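Local coordinates for SIR4-interacting protein SIF2 (Saccharomyces cerevisiae, PDB 1R5M), which antagonises telomeric silencing as a WD40-repeat component of the Set3C corepressor complex and may recruit SIR4 to non-telomeric sites, at residues E58-A62 against A73-E77; S68-R74 against T89-R95. One frame throughout, in Å; residues are numbered along the deposited sequence.

Interaction 1: E58-A62 against A73-E77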
# COMPACT_ATOMS: atom_id res chain seq x y z
N GLU A 58 17.54 1.21 4.27
CA GLU A 58 16.93 2.52 4.49
C GLU A 58 17.28 3.59 3.47
O GLU A 58 16.62 4.63 3.42
CB GLU A 58 17.28 3.03 5.89
CG GLU A 58 18.67 3.62 6.03
CD GLU A 58 18.87 4.30 7.37
OE1 GLU A 58 19.16 3.60 8.36
OE2 GLU A 58 18.72 5.54 7.43
N SER A 59 18.30 3.35 2.65
CA SER A 59 18.73 4.35 1.67
C SER A 59 18.23 4.13 0.25
O SER A 59 18.42 4.99 -0.61
CB SER A 59 20.26 4.41 1.63
OG SER A 59 20.79 3.29 0.94
N ILE A 60 17.58 3.00 -0.01
CA ILE A 60 17.11 2.70 -1.36
C ILE A 60 15.61 2.92 -1.59
O ILE A 60 14.77 2.38 -0.87
CB ILE A 60 17.47 1.25 -1.74
CG1 ILE A 60 19.00 1.08 -1.69
CG2 ILE A 60 16.95 0.93 -3.14
CD1 ILE A 60 19.48 -0.31 -2.03
N LEU A 61 15.32 3.71 -2.61
CA LEU A 61 13.95 4.04 -2.99
C LEU A 61 13.66 3.64 -4.43
O LEU A 61 14.51 3.81 -5.32
CB LEU A 61 13.73 5.56 -2.85
CG LEU A 61 12.40 6.16 -3.33
CD1 LEU A 61 11.27 5.63 -2.47
CD2 LEU A 61 12.46 7.68 -3.25
N ALA A 62 12.48 3.08 -4.66
CA ALA A 62 12.07 2.71 -6.01
C ALA A 62 10.89 3.62 -6.32
O ALA A 62 9.98 3.76 -5.51
CB ALA A 62 11.62 1.25 -6.05
N ALA A 73 16.82 4.37 -6.77
CA ALA A 73 17.73 5.43 -6.36
C ALA A 73 18.21 5.25 -4.94
O ALA A 73 17.55 4.60 -4.12
CB ALA A 73 17.06 6.79 -6.51
N ARG A 74 19.36 5.83 -4.65
CA ARG A 74 19.92 5.76 -3.32
C ARG A 74 20.02 7.18 -2.79
O ARG A 74 20.40 8.11 -3.51
CB ARG A 74 21.31 5.11 -3.37
CG ARG A 74 21.98 4.93 -2.03
CD ARG A 74 22.95 3.76 -2.10
NE ARG A 74 23.71 3.79 -3.34
CZ ARG A 74 24.18 2.70 -3.96
NH1 ARG A 74 23.95 1.50 -3.44
NH2 ARG A 74 24.86 2.82 -5.09
N ILE A 75 19.63 7.36 -1.53
CA ILE A 75 19.68 8.67 -0.89
C ILE A 75 20.56 8.55 0.34
O ILE A 75 20.21 7.87 1.30
CB ILE A 75 18.28 9.15 -0.48
CG1 ILE A 75 17.43 9.41 -1.72
CG2 ILE A 75 18.39 10.41 0.38
CD1 ILE A 75 16.00 9.80 -1.43
N VAL A 76 21.71 9.22 0.31
CA VAL A 76 22.64 9.19 1.43
C VAL A 76 23.10 10.60 1.79
O VAL A 76 23.20 11.46 0.93
CB VAL A 76 23.88 8.33 1.11
CG1 VAL A 76 23.47 6.89 0.86
CG2 VAL A 76 24.60 8.89 -0.11
N GLU A 77 23.36 10.81 3.08
CA GLU A 77 23.82 12.12 3.54
C GLU A 77 25.34 12.16 3.60
O GLU A 77 25.98 11.16 3.93
CB GLU A 77 23.23 12.41 4.93
CG GLU A 77 23.59 11.38 5.99
CD GLU A 77 22.95 11.68 7.32
OE1 GLU A 77 23.21 12.77 7.88
OE2 GLU A 77 22.18 10.83 7.82
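S59 lays its side chain across the strand opposite: OG of S59 stands 3.6 Å from CG of R74, and CB of S59 is 4.1 Å from CG1 of V76, while OG itself is hydrogen-bonded to D57. All three hydrogen bonds across the segments are between backbone atoms. L61 and A73 form an antiparallel hydrogen-bonded pair, with L61 N to A73 O and A73 N to L61 O both 2.8 Å. I60 and R74 make the adjoining non-hydrogen-bonded pair, their CA atoms 4.6 Å apart, so the CA-H groups come close to carbonyls: CA of R74 is 3.2 Å from O of S59, and CA of I60 is 3.4 Å from O of A73. A third bond, I75 N to S59 O at 2.8 Å, closes this end. S59 is not extended (phi/psi -99/-7), and the chain turns off there, leaving E77 out of reach of 58-62.

Side-chain alternation divides the sheet into two faces. I60 and R74 share one, where I60 packs on W116 of the next blade; L61 and A73 share the other, and L61 and I75 both meet W53. E58 is engaged elsewhere: its O accepts N403 ND2 and its OE2 accepts N407 ND2. Such a meander of antiparallel strands, with I60 packed on the next blade, is the arrangement of a WD40 beta-propeller blade, here the second and third strands of the blade 50-95.

Interaction 2: S68-R74 against T89-R95; sequences SVARLAR and TIIAELR. With SO4 (sulfate ion), chain B.
Build the outer hairpin of a WD40 propeller blade, 86-95 being its outermost strand: 69-74 and 89-95, extended except at I91, antiparallel at 144°, axes 4.3 Å apart at closest. V69-R95, R71-E93 and A73-I90 are non-hydrogen-bonded pairs. The hydrogen-bonded ones are A70-L94 (A70 N-L94 O 3.0 Å, L94 N-A70 O 2.8 Å), R74-T89 (R74 N-T89 O 2.8 Å, T89 N-R74 O 2.9 Å) and L72-A92 (L72 N-A92 O 3.0 Å). A classic beta bulge shifts the register: I91 (-83/-39) and A92 (-171/159) both face L72, whose O accepts I91 N at 2.7 Å and, weakly, A92 N at 3.3 Å. Water 2 joins R74 O (3.3 Å) to T89 OG1 (2.8 Å).

On one face, R71 (m, t, t, chi4 78°) gives NH2 to E93 OE1 (3.2 Å, salt bridge); NH1 salt-bridges E65. R95 (t, t, m) gives NH2 to E93 OE2 (2.8 Å). Water 1 joins R71 NE (2.9 Å) to E93 OE1 (2.7 Å). A sulfate, probably from crystallisation and also held by N67, accepts R71 NH1 (O3, 3.0 Å), R95 NH1 (O1, 2.9 Å), R71 NH2 (O4, 3.0 Å) and R95 NH2 (O4, 2.8 Å). Carboxylate and sulfate thus offset two guanidiniums, R71 NH2 and R95 NH2 being 4.0 Å apart.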
# COMPACT_ATOMS: atom_id res chain seq x y z
N SER A 68 6.61 5.28 -18.93
CA SER A 68 6.86 3.84 -19.01
C SER A 68 8.21 3.45 -18.42
O SER A 68 8.93 2.61 -18.98
CB SER A 68 6.78 3.40 -20.48
OG SER A 68 6.52 2.01 -20.61
N VAL A 69 8.55 4.05 -17.29
CA VAL A 69 9.83 3.77 -16.65
C VAL A 69 9.77 4.02 -15.14
O VAL A 69 9.04 4.90 -14.67
CB VAL A 69 10.95 4.65 -17.26
CG1 VAL A 69 10.69 6.13 -16.97
CG2 VAL A 69 12.31 4.24 -16.72
N ALA A 70 10.54 3.23 -14.40
CA ALA A 70 10.65 3.38 -12.96
C ALA A 70 12.14 3.48 -12.71
O ALA A 70 12.94 3.15 -13.58
CB ALA A 70 10.07 2.16 -12.24
N ARG A 71 12.53 3.96 -11.54
CA ARG A 71 13.94 4.08 -11.23
C ARG A 71 14.25 3.64 -9.82
O ARG A 71 13.40 3.71 -8.93
CB ARG A 71 14.41 5.53 -11.42
CG ARG A 71 14.65 5.93 -12.88
CD ARG A 71 15.19 7.35 -12.99
NE ARG A 71 15.81 7.60 -14.30
CZ ARG A 71 15.15 7.84 -15.42
NH1 ARG A 71 13.82 7.87 -15.43
NH2 ARG A 71 15.81 8.03 -16.56
N LEU A 72 15.46 3.14 -9.63
CA LEU A 72 15.92 2.73 -8.31
C LEU A 72 16.93 3.82 -7.97
O LEU A 72 17.78 4.16 -8.79
CB LEU A 72 16.60 1.36 -8.36
CG LEU A 72 15.69 0.19 -8.76
CD1 LEU A 72 16.48 -1.11 -8.68
CD2 LEU A 72 14.48 0.13 -7.82
N ALA A 73 16.82 4.37 -6.77
CA ALA A 73 17.73 5.43 -6.36
C ALA A 73 18.21 5.25 -4.94
O ALA A 73 17.55 4.60 -4.12
CB ALA A 73 17.06 6.79 -6.51
N ARG A 74 19.36 5.83 -4.65
CA ARG A 74 19.92 5.76 -3.32
C ARG A 74 20.02 7.18 -2.79
O ARG A 74 20.40 8.11 -3.51
CB ARG A 74 21.31 5.11 -3.37
CG ARG A 74 21.98 4.93 -2.03
CD ARG A 74 22.95 3.76 -2.10
NE ARG A 74 23.71 3.79 -3.34
CZ ARG A 74 24.18 2.70 -3.96
NH1 ARG A 74 23.95 1.50 -3.44
NH2 ARG A 74 24.86 2.82 -5.09
N THR A 89 21.38 9.50 -5.92
CA THR A 89 22.09 8.81 -6.99
C THR A 89 21.19 7.74 -7.60
O THR A 89 20.63 6.92 -6.88
CB THR A 89 23.38 8.13 -6.46
OG1 THR A 89 24.25 9.13 -5.91
CG2 THR A 89 24.10 7.41 -7.59
N ILE A 90 21.06 7.75 -8.92
CA ILE A 90 20.23 6.76 -9.60
C ILE A 90 21.00 5.46 -9.76
O ILE A 90 22.08 5.43 -10.34
CB ILE A 90 19.79 7.26 -11.00
CG1 ILE A 90 19.06 8.60 -10.87
CG2 ILE A 90 18.89 6.23 -11.66
CD1 ILE A 90 17.82 8.55 -9.99
N ILE A 91 20.42 4.38 -9.22
CA ILE A 91 21.03 3.06 -9.28
C ILE A 91 20.75 2.37 -10.61
O ILE A 91 21.62 1.70 -11.17
CB ILE A 91 20.50 2.16 -8.13
CG1 ILE A 91 20.94 2.74 -6.78
CG2 ILE A 91 21.00 0.74 -8.30
CD1 ILE A 91 20.33 2.04 -5.58
N ALA A 92 19.53 2.53 -11.11
CA ALA A 92 19.16 1.90 -12.37
C ALA A 92 17.82 2.38 -12.90
O ALA A 92 16.98 2.90 -12.16
CB ALA A 92 19.12 0.39 -12.19
N GLU A 93 17.63 2.20 -14.20
CA GLU A 93 16.39 2.55 -14.87
C GLU A 93 15.69 1.22 -15.15
O GLU A 93 16.30 0.28 -15.66
CB GLU A 93 16.67 3.28 -16.19
CG GLU A 93 17.45 4.57 -16.02
CD GLU A 93 17.72 5.28 -17.34
OE1 GLU A 93 18.42 6.31 -17.33
OE2 GLU A 93 17.24 4.80 -18.39
N LEU A 94 14.41 1.15 -14.79
CA LEU A 94 13.60 -0.05 -15.00
C LEU A 94 12.56 0.34 -16.04
O LEU A 94 11.45 0.74 -15.71
CB LEU A 94 12.93 -0.46 -13.69
CG LEU A 94 13.81 -0.45 -12.43
CD1 LEU A 94 12.98 -0.91 -11.24
CD2 LEU A 94 15.04 -1.34 -12.61
N ARG A 95 12.93 0.20 -17.31
CA ARG A 95 12.05 0.60 -18.40
C ARG A 95 11.19 -0.50 -19.00
O ARG A 95 11.62 -1.65 -19.11
CB ARG A 95 12.90 1.26 -19.49
CG ARG A 95 12.13 2.16 -20.45
CD ARG A 95 13.09 2.90 -21.38
NE ARG A 95 14.06 3.72 -20.66
CZ ARG A 95 13.83 4.95 -20.22
NH1 ARG A 95 12.66 5.53 -20.42
NH2 ARG A 95 14.78 5.62 -19.57
S SO4 B . 13.19 9.11 -19.19
O1 SO4 B . 12.13 8.35 -19.89
O2 SO4 B . 13.38 10.41 -19.85
O3 SO4 B . 12.79 9.33 -17.78
O4 SO4 B . 14.45 8.35 -19.22
O HOH W 1 18.57 7.67 -15.02
O HOH W 2 23.59 8.80 -3.25

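Overall arrangement
Both contacts belong to one four-stranded antiparallel sheet, ordered 50-53, 60-65, 69-77, 86-95, and their centres are about 11 Å apart. Strand 69-77 is common to them: interaction 1 joins it to its predecessor 60-65 and interaction 2 to its successor 86-95, with A73 and R74 used in both, since the two contacts occupy opposite edges of that strand. The contacts also touch: CB of A62 lies 3.5 Å from CD2 of L72 in the shared strand, and, reaching over that strand, CG1 of I60 lies 4.2 Å from CD1 of I91. Two successive hairpins therefore assemble, in chain order, three strands of one blade of the eight-bladed propeller.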